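Local coordinates for Serine/threonine-protein kinase Tel1 (Chaetomium thermophilum, PDB 6SKY) that is a serine/threonine kinase that probably acts as a DNA damage sensor, phosphorylating targets at Ser-Gln or Thr-Gln sites to activate checkpoint signalling, at residues A[2017-2022]-A[2134-2139]; A[2080-2085]-A[2127-2132]; A[1679-1682]-A[1688-1691]; A[1567-1572]-A[1617-1622]; A[2496-2501]-A[2505-2510]. All coordinates share one frame; numbering follows the deposited sequence.

Four of the five contacts lie in the helical part of the chain, away from the kinase domain. Contacts 1 and 2 share helix 2124-2143: their centres are about 14 Å apart, contact 2 is nested inside the loop closed by contact 1, and Arg2019 and Lys2020 of one touch Ser2132 of the other. Contact 4, earlier in the chain, has its nearest atoms about 7 Å from those of contact 2, and its centre is about 23 Å from that of contact 3. Contact 5 stands apart, its centre about 65 Å from that of contact 1 and across the chain's centre from it. None belongs to the site where Lys2610 and Glu2662 line the nucleotide pocket and Asn2765 and Asp2779 hold magnesium.

Contact 1 (A[2017-2022]-A[2134-2139]); sequences TARKLE and RETTLS
Arg2019 NH2 gives a hydrogen bond to Thr2136 OG1 at 2.7 Å, reaching across to helix 2124-2143. Arg2019 lies in the last turn of helix 2011-2021 and Glu2022 just beyond it; the helix closes in a Schellman motif with Glu2022, at positive phi, as its C-prime residue. The threonine hydroxyl lies at the edge of the guanidinium, close to its plane, but the N-H points poorly, at 123°, and the bond is weak. In the second polar pair Ser2139 OG stands 3.0 Å from Glu2022 OE2. The same hydroxyl is 3.2 Å from Thr2136 O, one turn back in its own helix, and its single proton could serve either acceptor.

The arginine starts straight, chi1 of -178° carrying CG away from the backbone N, then bends at chi3, bringing NH2 round to Thr2136. Glu2022 is extended beyond CG and already leaves the backbone toward Ser2139. Tyr2043 of helix 2035-2047 packs on both Arg2019 and Thr2136, covering this part of the FAT domain's helical array. The helix end also faces the second subunit, whose Arg1970 NH1 donates to Glu2022 O. Between the two segments themselves the apolar part is slight: the methyl CG2 of Thr2136 lies 3.9 Å from Arg2019 CG.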
# COMPACT_ATOMS: atom_id res chain seq x y z
N THR A 2017 -0.62 -24.15 18.50
CA THR A 2017 -0.82 -24.76 17.20
C THR A 2017 -1.62 -26.05 17.32
O THR A 2017 -2.47 -26.34 16.48
CB THR A 2017 0.53 -25.03 16.55
OG1 THR A 2017 1.26 -23.80 16.49
CG2 THR A 2017 0.35 -25.56 15.17
N ALA A 2018 -1.35 -26.85 18.35
CA ALA A 2018 -2.10 -28.08 18.54
C ALA A 2018 -3.57 -27.79 18.82
O ALA A 2018 -4.44 -28.54 18.37
CB ALA A 2018 -1.49 -28.88 19.68
N ARG A 2019 -3.86 -26.72 19.55
CA ARG A 2019 -5.26 -26.39 19.82
C ARG A 2019 -5.95 -25.83 18.58
O ARG A 2019 -7.13 -26.11 18.35
CB ARG A 2019 -5.36 -25.41 20.97
CG ARG A 2019 -6.76 -25.06 21.33
CD ARG A 2019 -6.82 -24.01 22.39
NE ARG A 2019 -6.06 -22.82 22.06
CZ ARG A 2019 -6.45 -21.90 21.19
NH1 ARG A 2019 -5.69 -20.85 20.95
NH2 ARG A 2019 -7.59 -22.04 20.55
N LYS A 2020 -5.25 -25.04 17.78
CA LYS A 2020 -5.87 -24.47 16.59
C LYS A 2020 -6.13 -25.53 15.53
O LYS A 2020 -7.17 -25.51 14.88
CB LYS A 2020 -4.99 -23.37 16.02
CG LYS A 2020 -5.03 -22.10 16.80
CD LYS A 2020 -4.05 -21.11 16.25
CE LYS A 2020 -4.12 -19.81 17.00
NZ LYS A 2020 -5.48 -19.26 16.93
N LEU A 2021 -5.20 -26.46 15.34
CA LEU A 2021 -5.43 -27.53 14.38
C LEU A 2021 -6.22 -28.69 14.96
O LEU A 2021 -6.58 -29.60 14.21
CB LEU A 2021 -4.10 -28.05 13.85
CG LEU A 2021 -3.33 -27.06 13.00
CD1 LEU A 2021 -1.97 -27.61 12.66
CD2 LEU A 2021 -4.10 -26.75 11.75
N GLU A 2022 -6.50 -28.67 16.26
CA GLU A 2022 -7.25 -29.71 16.95
C GLU A 2022 -6.54 -31.06 16.88
O GLU A 2022 -7.05 -32.04 16.37
CB GLU A 2022 -8.67 -29.80 16.40
CG GLU A 2022 -9.44 -28.54 16.61
CD GLU A 2022 -10.90 -28.70 16.34
OE1 GLU A 2022 -11.26 -29.71 15.70
OE2 GLU A 2022 -11.69 -27.84 16.76
N ARG A 2134 -12.45 -18.87 22.23
CA ARG A 2134 -13.90 -18.99 22.13
C ARG A 2134 -14.30 -19.79 20.90
O ARG A 2134 -15.26 -20.57 20.94
CB ARG A 2134 -14.53 -17.61 22.09
CG ARG A 2134 -16.03 -17.63 22.02
CD ARG A 2134 -16.56 -16.29 21.59
NE ARG A 2134 -16.36 -15.27 22.61
CZ ARG A 2134 -16.69 -14.00 22.46
NH1 ARG A 2134 -16.48 -13.14 23.43
NH2 ARG A 2134 -17.22 -13.59 21.32
N GLU A 2135 -13.58 -19.61 19.80
CA GLU A 2135 -13.83 -20.41 18.61
C GLU A 2135 -13.60 -21.89 18.87
O GLU A 2135 -14.41 -22.73 18.48
CB GLU A 2135 -12.92 -19.92 17.49
CG GLU A 2135 -13.10 -20.64 16.19
CD GLU A 2135 -11.84 -20.59 15.38
OE1 GLU A 2135 -10.76 -20.41 15.97
OE2 GLU A 2135 -11.92 -20.74 14.14
N THR A 2136 -12.49 -22.22 19.53
CA THR A 2136 -12.23 -23.61 19.88
C THR A 2136 -13.34 -24.18 20.77
O THR A 2136 -13.80 -25.30 20.56
CB THR A 2136 -10.89 -23.75 20.58
OG1 THR A 2136 -9.87 -23.22 19.74
CG2 THR A 2136 -10.59 -25.19 20.83
N THR A 2137 -13.77 -23.41 21.76
CA THR A 2137 -14.83 -23.86 22.66
C THR A 2137 -16.10 -24.18 21.90
O THR A 2137 -16.70 -25.24 22.10
CB THR A 2137 -15.09 -22.79 23.71
OG1 THR A 2137 -13.93 -22.63 24.52
CG2 THR A 2137 -16.23 -23.17 24.57
N LEU A 2138 -16.53 -23.28 21.01
CA LEU A 2138 -17.79 -23.48 20.32
C LEU A 2138 -17.73 -24.66 19.35
O LEU A 2138 -18.68 -25.44 19.26
CB LEU A 2138 -18.20 -22.20 19.59
CG LEU A 2138 -18.72 -21.08 20.49
CD1 LEU A 2138 -19.06 -19.88 19.67
CD2 LEU A 2138 -19.91 -21.53 21.27
N SER A 2139 -16.60 -24.84 18.67
CA SER A 2139 -16.51 -25.98 17.75
C SER A 2139 -16.45 -27.30 18.50
O SER A 2139 -17.13 -28.26 18.12
CB SER A 2139 -15.30 -25.83 16.84
OG SER A 2139 -14.13 -26.25 17.49

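Contact 2 (A[2080-2085]-A[2127-2132]); sequences LRQQLG and VSQILS
Gln2129 makes the one hydrogen bond between 2080-2085 and 2127-2132, from its side-chain amide to a backbone carbonyl. NE2 donates to Gln2082 O at 3.1 Å, and the bond is fairly straight, with an angle of 155° at the hydrogen. The donor arrives in the carbonyl plane, on a lone pair, and the oxygen lies near the plane of the amide that binds it. A long reach is needed, and the glutamine supplies it by staying extended all the way from CA to the amide (chi1 174°).

The rest is van der Waals contact around that amide. OE1 sits 3.8 Å from Gln2082 CA and a little farther from its CG. The two glutamine side chains cross at about a right angle, their amide planes turned 64° from each other. NE2 also rests 3.6 Å from Gly2085 C. With no side chain on this glycine, the amide can lie directly against the helix backbone, where the CA atoms of the two segments come nearest, Gly2085 CA being 6.2 Å from Ile2130 CA. Alongside, Arg2081 pairs with Asp2126 in a salt bridge between the same two FAT-domain helices.

The chemistry implies a definite way round for the Gln2129 amide: turned over, it would set its oxygen against Gln2082 O, so the carbonyl probably fixes which way round the amide sits.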
# COMPACT_ATOMS: atom_id res chain seq x y z
N LEU A 2080 1.35 -11.50 32.42
CA LEU A 2080 0.22 -11.28 33.31
C LEU A 2080 -1.09 -11.26 32.55
O LEU A 2080 -2.07 -11.90 32.95
CB LEU A 2080 0.43 -9.98 34.07
CG LEU A 2080 -0.55 -9.64 35.18
CD1 LEU A 2080 -0.17 -10.39 36.41
CD2 LEU A 2080 -0.51 -8.16 35.42
N ARG A 2081 -1.13 -10.53 31.44
CA ARG A 2081 -2.37 -10.47 30.67
C ARG A 2081 -2.65 -11.77 29.95
O ARG A 2081 -3.82 -12.12 29.74
CB ARG A 2081 -2.32 -9.30 29.70
CG ARG A 2081 -1.99 -8.00 30.39
CD ARG A 2081 -1.94 -6.85 29.43
NE ARG A 2081 -3.29 -6.40 29.13
CZ ARG A 2081 -3.88 -5.39 29.75
NH1 ARG A 2081 -5.11 -5.05 29.43
NH2 ARG A 2081 -3.22 -4.72 30.68
N GLN A 2082 -1.62 -12.53 29.58
CA GLN A 2082 -1.85 -13.86 29.03
C GLN A 2082 -2.51 -14.77 30.06
O GLN A 2082 -3.43 -15.53 29.72
CB GLN A 2082 -0.53 -14.47 28.57
CG GLN A 2082 -0.03 -13.93 27.26
CD GLN A 2082 1.38 -14.39 26.96
OE1 GLN A 2082 1.97 -15.17 27.69
NE2 GLN A 2082 1.93 -13.89 25.87
N GLN A 2083 -2.07 -14.72 31.31
CA GLN A 2083 -2.70 -15.53 32.35
C GLN A 2083 -4.13 -15.10 32.60
O GLN A 2083 -5.02 -15.95 32.81
CB GLN A 2083 -1.89 -15.46 33.64
CG GLN A 2083 -0.46 -15.86 33.51
CD GLN A 2083 -0.30 -17.30 33.15
OE1 GLN A 2083 -1.15 -18.13 33.47
NE2 GLN A 2083 0.79 -17.62 32.48
N LEU A 2084 -4.39 -13.80 32.61
CA LEU A 2084 -5.77 -13.35 32.80
C LEU A 2084 -6.66 -13.77 31.63
O LEU A 2084 -7.83 -14.10 31.83
CB LEU A 2084 -5.79 -11.84 32.98
CG LEU A 2084 -5.37 -11.38 34.37
CD1 LEU A 2084 -5.15 -9.90 34.37
CD2 LEU A 2084 -6.43 -11.75 35.35
N GLY A 2085 -6.11 -13.78 30.42
CA GLY A 2085 -6.88 -14.27 29.29
C GLY A 2085 -7.13 -15.76 29.34
O GLY A 2085 -8.16 -16.22 28.88
N VAL A 2127 -7.64 -9.53 23.03
CA VAL A 2127 -8.84 -9.79 22.24
C VAL A 2127 -8.64 -11.00 21.35
O VAL A 2127 -9.50 -11.88 21.26
CB VAL A 2127 -9.22 -8.55 21.42
CG1 VAL A 2127 -10.33 -8.87 20.47
CG2 VAL A 2127 -9.64 -7.45 22.34
N SER A 2128 -7.49 -11.08 20.68
CA SER A 2128 -7.25 -12.20 19.79
C SER A 2128 -7.18 -13.51 20.55
O SER A 2128 -7.73 -14.52 20.11
CB SER A 2128 -5.97 -11.98 19.00
OG SER A 2128 -4.84 -12.17 19.82
N GLN A 2129 -6.53 -13.50 21.72
CA GLN A 2129 -6.45 -14.71 22.53
C GLN A 2129 -7.84 -15.19 22.96
O GLN A 2129 -8.18 -16.37 22.78
CB GLN A 2129 -5.58 -14.42 23.74
CG GLN A 2129 -5.51 -15.51 24.74
CD GLN A 2129 -4.54 -15.20 25.83
OE1 GLN A 2129 -3.78 -14.25 25.73
NE2 GLN A 2129 -4.57 -15.98 26.89
N ILE A 2130 -8.64 -14.29 23.52
CA ILE A 2130 -9.97 -14.67 23.98
C ILE A 2130 -10.82 -15.17 22.83
O ILE A 2130 -11.55 -16.16 22.96
CB ILE A 2130 -10.64 -13.49 24.71
CG1 ILE A 2130 -9.88 -13.17 25.98
CG2 ILE A 2130 -12.06 -13.81 25.04
CD1 ILE A 2130 -10.46 -12.02 26.72
N LEU A 2131 -10.73 -14.52 21.67
CA LEU A 2131 -11.61 -14.89 20.57
C LEU A 2131 -11.21 -16.22 19.95
O LEU A 2131 -12.08 -17.01 19.55
CB LEU A 2131 -11.61 -13.78 19.53
CG LEU A 2131 -12.40 -12.53 19.91
CD1 LEU A 2131 -12.35 -11.55 18.79
CD2 LEU A 2131 -13.82 -12.88 20.22
N SER A 2132 -9.91 -16.50 19.85
CA SER A 2132 -9.49 -17.80 19.34
C SER A 2132 -9.91 -18.92 20.27
O SER A 2132 -10.41 -19.97 19.81
CB SER A 2132 -7.99 -17.82 19.13
OG SER A 2132 -7.34 -17.96 20.36

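Contact 3 (A[1679-1682]-A[1688-1691]); sequences KSLT and FTAG
Leu1681 lays its branch point over the methyl of Thr1689, with Leu1681 CG 3.6 Å from Thr1689 CG2. Its CB and one methyl are a little farther from the same atom. The two side chains cross at about a right angle. Thr1689 offers CG2 because its first torsion (chi1 -74°) sets the methyl anti to the backbone N, while OG1 stays beside that N and makes a weak hydrogen bond to Asp1686. Beyond Thr1689, Leu1681 also packs on Val1790 and Phe1793, so the methyl contact forms one wall of a larger apolar patch.

Next to this pair the backbones themselves come together. Thr1682 CA and Ala1690 CA are 4.3 Å apart, and a residue as small as alanine suits so close an approach. Ala1690 CB rests 3.6 Å from Thr1682 O, and its CA lies 3.8 Å from Leu1681 O. Toward 1688-1691 Thr1682 offers its backbone; its side chain points away from that segment and packs on Ala1693 and Glu1694 farther along the same helix. Thr1682 OG1 donates to Lys1679 O at 2.6 Å, in the carbonyl plane. Regular helical bonding is interrupted at Leu1681 and Thr1682, where helix 1670-1684 is kinked: Thr1682 N pairs with that same Lys1679 O, three residues back instead of the usual four.

Helices 1670-1684 and 1687-1706, joined by a very short turn, thus make a tightly closed helical hairpin, the kind of unit from which alpha solenoids are built.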
# COMPACT_ATOMS: atom_id res chain seq x y z
N LYS A 1679 0.97 0.01 66.31
CA LYS A 1679 -0.41 -0.13 66.75
C LYS A 1679 -1.07 -1.34 66.12
O LYS A 1679 -1.85 -2.04 66.78
CB LYS A 1679 -1.20 1.13 66.41
CG LYS A 1679 -2.65 1.05 66.77
CD LYS A 1679 -3.43 2.18 66.14
CE LYS A 1679 -3.44 2.05 64.64
NZ LYS A 1679 -4.16 3.18 64.00
N SER A 1680 -0.78 -1.62 64.85
CA SER A 1680 -1.39 -2.78 64.22
C SER A 1680 -0.95 -4.09 64.86
O SER A 1680 -1.58 -5.12 64.62
CB SER A 1680 -1.06 -2.81 62.74
OG SER A 1680 0.22 -3.36 62.52
N LEU A 1681 0.11 -4.07 65.67
CA LEU A 1681 0.57 -5.28 66.34
C LEU A 1681 -0.22 -5.59 67.60
O LEU A 1681 -0.17 -6.73 68.07
CB LEU A 1681 2.04 -5.14 66.70
CG LEU A 1681 3.03 -5.97 65.91
CD1 LEU A 1681 2.75 -5.81 64.44
CD2 LEU A 1681 4.42 -5.52 66.24
N THR A 1682 -0.93 -4.62 68.16
CA THR A 1682 -1.71 -4.88 69.36
C THR A 1682 -2.92 -5.74 69.04
O THR A 1682 -3.29 -6.62 69.83
CB THR A 1682 -2.15 -3.56 69.99
OG1 THR A 1682 -2.89 -2.79 69.04
CG2 THR A 1682 -0.96 -2.77 70.43
N PHE A 1688 2.55 -12.57 73.11
CA PHE A 1688 3.88 -11.99 73.21
C PHE A 1688 4.00 -10.72 72.38
O PHE A 1688 4.50 -9.69 72.85
CB PHE A 1688 4.91 -13.02 72.75
CG PHE A 1688 6.30 -12.70 73.19
CD1 PHE A 1688 6.53 -11.85 74.25
CD2 PHE A 1688 7.38 -13.27 72.55
CE1 PHE A 1688 7.81 -11.56 74.66
CE2 PHE A 1688 8.67 -12.98 72.95
CZ PHE A 1688 8.88 -12.12 74.01
N THR A 1689 3.55 -10.78 71.13
CA THR A 1689 3.68 -9.65 70.23
C THR A 1689 2.83 -8.47 70.68
O THR A 1689 3.30 -7.33 70.67
CB THR A 1689 3.31 -10.08 68.82
OG1 THR A 1689 4.37 -10.89 68.29
CG2 THR A 1689 3.10 -8.90 67.93
N ALA A 1690 1.59 -8.73 71.07
CA ALA A 1690 0.76 -7.65 71.60
C ALA A 1690 1.36 -7.06 72.87
O ALA A 1690 1.23 -5.86 73.11
CB ALA A 1690 -0.66 -8.14 71.84
N GLY A 1691 2.03 -7.88 73.67
CA GLY A 1691 2.67 -7.36 74.86
C GLY A 1691 3.83 -6.44 74.54
O GLY A 1691 3.97 -5.36 75.13

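Contact 4 (A[1567-1572]-A[1617-1622]); sequences KDWGRE and WKSCSS
Trp1569 and Lys1618 stand at or near the C-terminal ends of helices 1557-1569 and 1606-1619, and although theirs are the nearest CA atoms across the contact, 9.1 Å still separates them. The indole fills that distance. A first torsion of -166° swings it away from its own backbone N and sends the ring toward the last turn of the other helix.

Lys1618 lays CB over one face of the ring, 4.1 Å above the plane and displaced toward the rim, and farther along CD comes 3.5 Å from Trp1569 NE1. The chain then bends at chi3 (-57°) past the indole. The far end of the six-membered ring meets Ser1619: CZ3 is 3.7 Å from its CB and equally near its CA, coming in obliquely. CH2 touches the backbone as well, 3.6 Å from Lys1618 O. Ser1619 OG takes no part in this, being hydrogen-bonded to Tyr1629 OH, and just after it the chain makes an inverse gamma turn centred on Cys1620.

Arg1581 makes a cation-pi contact with the indole, and Leu1585 packs on both Trp1569 and Ser1619. A serine in place of the tryptophan would probably open a gap between the two helix ends, leaving the Lys1618 chain without the surface it lies along and Arg1581 without its pi partner.

Two helix ends meeting through one large ring, with the intervening helix 1578-1588 packed against both, is consistent with the side-by-side helix packing of the alpha solenoid to which this protein belongs.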
# COMPACT_ATOMS: atom_id res chain seq x y z
N LYS A 1567 -17.65 -7.17 50.24
CA LYS A 1567 -18.18 -5.83 49.99
C LYS A 1567 -17.69 -4.83 51.02
O LYS A 1567 -17.46 -3.66 50.69
CB LYS A 1567 -19.70 -5.90 49.97
CG LYS A 1567 -20.41 -4.58 49.85
CD LYS A 1567 -21.91 -4.80 49.77
CE LYS A 1567 -22.67 -3.49 49.64
NZ LYS A 1567 -24.13 -3.71 49.45
N ASP A 1568 -17.51 -5.26 52.27
CA ASP A 1568 -17.01 -4.37 53.31
C ASP A 1568 -15.52 -4.10 53.15
O ASP A 1568 -15.05 -3.02 53.49
CB ASP A 1568 -17.29 -4.99 54.68
CG ASP A 1568 -16.61 -4.26 55.80
OD1 ASP A 1568 -17.15 -3.23 56.25
OD2 ASP A 1568 -15.53 -4.70 56.24
N TRP A 1569 -14.77 -5.08 52.64
CA TRP A 1569 -13.34 -4.92 52.45
C TRP A 1569 -13.04 -3.75 51.51
O TRP A 1569 -12.19 -2.91 51.81
CB TRP A 1569 -12.76 -6.21 51.90
CG TRP A 1569 -11.30 -6.34 51.96
CD1 TRP A 1569 -10.39 -5.34 52.09
CD2 TRP A 1569 -10.55 -7.55 51.89
NE1 TRP A 1569 -9.12 -5.85 52.10
CE2 TRP A 1569 -9.20 -7.21 51.99
CE3 TRP A 1569 -10.91 -8.89 51.77
CZ2 TRP A 1569 -8.20 -8.16 51.96
CZ3 TRP A 1569 -9.92 -9.83 51.74
CH2 TRP A 1569 -8.58 -9.47 51.83
N GLY A 1570 -13.74 -3.69 50.39
CA GLY A 1570 -13.55 -2.57 49.49
C GLY A 1570 -14.48 -1.43 49.84
O GLY A 1570 -15.63 -1.39 49.40
N ARG A 1571 -13.96 -0.47 50.61
CA ARG A 1571 -14.72 0.67 51.11
C ARG A 1571 -13.72 1.64 51.72
O ARG A 1571 -12.51 1.38 51.76
CB ARG A 1571 -15.76 0.25 52.15
CG ARG A 1571 -17.16 0.09 51.62
CD ARG A 1571 -18.09 -0.41 52.70
NE ARG A 1571 -19.29 -1.02 52.15
CZ ARG A 1571 -20.23 -1.61 52.89
NH1 ARG A 1571 -20.09 -1.67 54.21
NH2 ARG A 1571 -21.30 -2.14 52.32
N GLU A 1572 -14.23 2.77 52.20
CA GLU A 1572 -13.43 3.77 52.88
C GLU A 1572 -13.63 3.77 54.39
O GLU A 1572 -12.68 3.97 55.14
CB GLU A 1572 -13.74 5.17 52.33
CG GLU A 1572 -12.87 6.28 52.90
CD GLU A 1572 -13.31 7.66 52.46
OE1 GLU A 1572 -14.46 7.80 52.01
OE2 GLU A 1572 -12.50 8.60 52.56
N TRP A 1617 -9.53 -10.67 44.27
CA TRP A 1617 -8.10 -10.88 44.09
C TRP A 1617 -7.34 -10.56 45.37
O TRP A 1617 -6.43 -11.30 45.76
CB TRP A 1617 -7.55 -10.03 42.95
CG TRP A 1617 -6.07 -10.06 42.92
CD1 TRP A 1617 -5.23 -9.02 43.15
CD2 TRP A 1617 -5.25 -11.20 42.69
NE1 TRP A 1617 -3.93 -9.44 43.06
CE2 TRP A 1617 -3.92 -10.78 42.78
CE3 TRP A 1617 -5.51 -12.54 42.40
CZ2 TRP A 1617 -2.85 -11.64 42.59
CZ3 TRP A 1617 -4.45 -13.39 42.22
CH2 TRP A 1617 -3.14 -12.94 42.32
N LYS A 1618 -7.69 -9.46 46.03
CA LYS A 1618 -7.08 -9.13 47.31
C LYS A 1618 -7.24 -10.27 48.31
O LYS A 1618 -6.36 -10.48 49.15
CB LYS A 1618 -7.70 -7.86 47.86
CG LYS A 1618 -6.75 -6.94 48.55
CD LYS A 1618 -7.47 -5.70 49.01
CE LYS A 1618 -8.14 -5.02 47.85
NZ LYS A 1618 -8.97 -3.89 48.30
N SER A 1619 -8.34 -11.00 48.23
CA SER A 1619 -8.59 -12.10 49.15
C SER A 1619 -7.72 -13.30 48.84
O SER A 1619 -7.08 -13.86 49.74
CB SER A 1619 -10.06 -12.48 49.11
OG SER A 1619 -10.25 -13.77 49.65
N CYS A 1620 -7.67 -13.72 47.58
CA CYS A 1620 -6.90 -14.90 47.22
C CYS A 1620 -5.43 -14.57 47.06
O CYS A 1620 -4.81 -14.91 46.06
CB CYS A 1620 -7.45 -15.55 45.95
SG CYS A 1620 -7.49 -14.50 44.51
N SER A 1621 -4.87 -13.91 48.07
CA SER A 1621 -3.46 -13.59 48.19
C SER A 1621 -2.98 -13.95 49.58
O SER A 1621 -2.16 -13.26 50.19
CB SER A 1621 -3.19 -12.12 47.87
OG SER A 1621 -3.53 -11.82 46.53
N SER A 1622 -3.50 -15.06 50.09
CA SER A 1622 -3.14 -15.64 51.38
C SER A 1622 -2.54 -17.02 51.14
O SER A 1622 -2.25 -17.40 50.00
CB SER A 1622 -4.36 -15.71 52.29
OG SER A 1622 -4.08 -16.49 53.44

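Contact 5 (A[2496-2501]-A[2505-2510]); sequences ALSKNN and SIWPAI
The indole of Trp2507 is the flat group here, and both of its partners from 2496-2501 approach at a slant. Ser2498 meets the five-membered ring, its CB 3.3 Å from Trp2507 CD1 and 3.7 Å from NE1. Leu2497 meets the six-membered ring through one methyl, Leu2497 CD1 to Trp2507 CE3 at 4.4 Å, a looser apolar contact. With chi1 at 170° the ring swings out from the first turn of helix 2507-2522 toward the end of helix 2483-2497.

Ser2498 touches with its methylene, while OG hydrogen-bonds back to Lys2495 O, tying the hydroxyl to its own helix. The backbone leaves the helix at this residue, in an inverse gamma turn where Lys2499 N makes a weak bond to Leu2497 O at 2.9 Å. On the other arm Ile2510 N bonds to Ile2506 O as the new helix sets in. Val2458 of helix 2444-2459 adds to the cover of the leucine.

An alanine at Trp2507 would probably leave a gap beside Leu2497 and Met2465, and the turn at Ser2498 would lose the ring it rests on.

The whole is a helix-loop-helix junction: the indole at the start of helix 2507-2522 packs against the C-terminal end of helix 2483-2497, and Met2465 of helix 2461-2472 packs on both Leu2497 and Trp2507.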
# COMPACT_ATOMS: atom_id res chain seq x y z
N ALA A 2496 -42.65 34.45 23.29
CA ALA A 2496 -43.42 33.21 23.22
C ALA A 2496 -42.93 32.19 24.23
O ALA A 2496 -43.72 31.40 24.75
CB ALA A 2496 -43.35 32.64 21.81
N LEU A 2497 -41.63 32.18 24.52
CA LEU A 2497 -41.09 31.27 25.53
C LEU A 2497 -41.64 31.59 26.90
O LEU A 2497 -41.91 30.69 27.70
CB LEU A 2497 -39.57 31.32 25.55
CG LEU A 2497 -38.79 30.47 24.57
CD1 LEU A 2497 -37.33 30.58 24.89
CD2 LEU A 2497 -39.24 29.04 24.65
N SER A 2498 -41.77 32.88 27.22
CA SER A 2498 -42.37 33.21 28.50
C SER A 2498 -43.89 33.22 28.39
O SER A 2498 -44.55 34.16 28.82
CB SER A 2498 -41.89 34.57 29.00
OG SER A 2498 -42.30 35.60 28.12
N LYS A 2499 -44.45 32.17 27.80
CA LYS A 2499 -45.89 32.01 27.71
C LYS A 2499 -46.37 30.58 27.83
O LYS A 2499 -47.58 30.38 28.01
CB LYS A 2499 -46.41 32.59 26.39
CG LYS A 2499 -46.97 33.99 26.49
CD LYS A 2499 -47.63 34.39 25.18
CE LYS A 2499 -48.50 35.62 25.35
NZ LYS A 2499 -49.26 35.94 24.10
N ASN A 2500 -45.51 29.58 27.72
CA ASN A 2500 -45.95 28.19 27.68
C ASN A 2500 -45.56 27.47 28.96
O ASN A 2500 -44.68 27.89 29.70
CB ASN A 2500 -45.40 27.47 26.45
CG ASN A 2500 -43.94 27.12 26.57
OD1 ASN A 2500 -43.18 27.79 27.27
ND2 ASN A 2500 -43.53 26.07 25.88
N ASN A 2501 -46.24 26.35 29.19
CA ASN A 2501 -46.25 25.73 30.51
C ASN A 2501 -45.00 24.90 30.78
O ASN A 2501 -44.61 24.76 31.94
CB ASN A 2501 -47.49 24.86 30.66
CG ASN A 2501 -48.73 25.55 30.17
OD1 ASN A 2501 -49.49 25.01 29.37
ND2 ASN A 2501 -48.94 26.78 30.63
N SER A 2505 -41.01 28.46 34.45
CA SER A 2505 -40.20 28.73 35.62
C SER A 2505 -38.71 28.67 35.32
O SER A 2505 -37.91 28.87 36.23
CB SER A 2505 -40.54 27.73 36.73
OG SER A 2505 -40.07 26.43 36.38
N ILE A 2506 -38.33 28.40 34.08
CA ILE A 2506 -36.94 28.35 33.68
C ILE A 2506 -36.53 29.61 32.93
O ILE A 2506 -35.39 30.07 33.07
CB ILE A 2506 -36.64 27.09 32.84
CG1 ILE A 2506 -37.31 25.87 33.46
CG2 ILE A 2506 -35.16 26.86 32.76
CD1 ILE A 2506 -36.99 24.60 32.74
N TRP A 2507 -37.42 30.17 32.14
CA TRP A 2507 -37.06 31.35 31.38
C TRP A 2507 -36.91 32.58 32.28
O TRP A 2507 -35.97 33.35 32.09
CB TRP A 2507 -38.06 31.61 30.26
CG TRP A 2507 -37.89 32.94 29.60
CD1 TRP A 2507 -38.73 33.99 29.68
CD2 TRP A 2507 -36.79 33.36 28.79
NE1 TRP A 2507 -38.24 35.04 28.96
CE2 TRP A 2507 -37.05 34.68 28.41
CE3 TRP A 2507 -35.62 32.75 28.35
CZ2 TRP A 2507 -36.18 35.40 27.60
CZ3 TRP A 2507 -34.77 33.47 27.56
CH2 TRP A 2507 -35.05 34.78 27.19
N PRO A 2508 -37.81 32.82 33.24
CA PRO A 2508 -37.59 33.97 34.14
C PRO A 2508 -36.34 33.84 34.98
O PRO A 2508 -35.68 34.85 35.26
CB PRO A 2508 -38.86 33.98 34.99
CG PRO A 2508 -39.87 33.36 34.15
CD PRO A 2508 -39.16 32.27 33.43
N ALA A 2509 -36.00 32.63 35.41
CA ALA A 2509 -34.77 32.44 36.17
C ALA A 2509 -33.56 32.85 35.34
O ALA A 2509 -32.70 33.60 35.81
CB ALA A 2509 -34.65 31.00 36.62
N ILE A 2510 -33.48 32.37 34.10
CA ILE A 2510 -32.36 32.70 33.23
C ILE A 2510 -32.35 34.19 32.92
O ILE A 2510 -31.29 34.82 32.86
CB ILE A 2510 -32.42 31.85 31.95
CG1 ILE A 2510 -32.02 30.42 32.27
CG2 ILE A 2510 -31.53 32.42 30.87
CD1 ILE A 2510 -31.94 29.54 31.08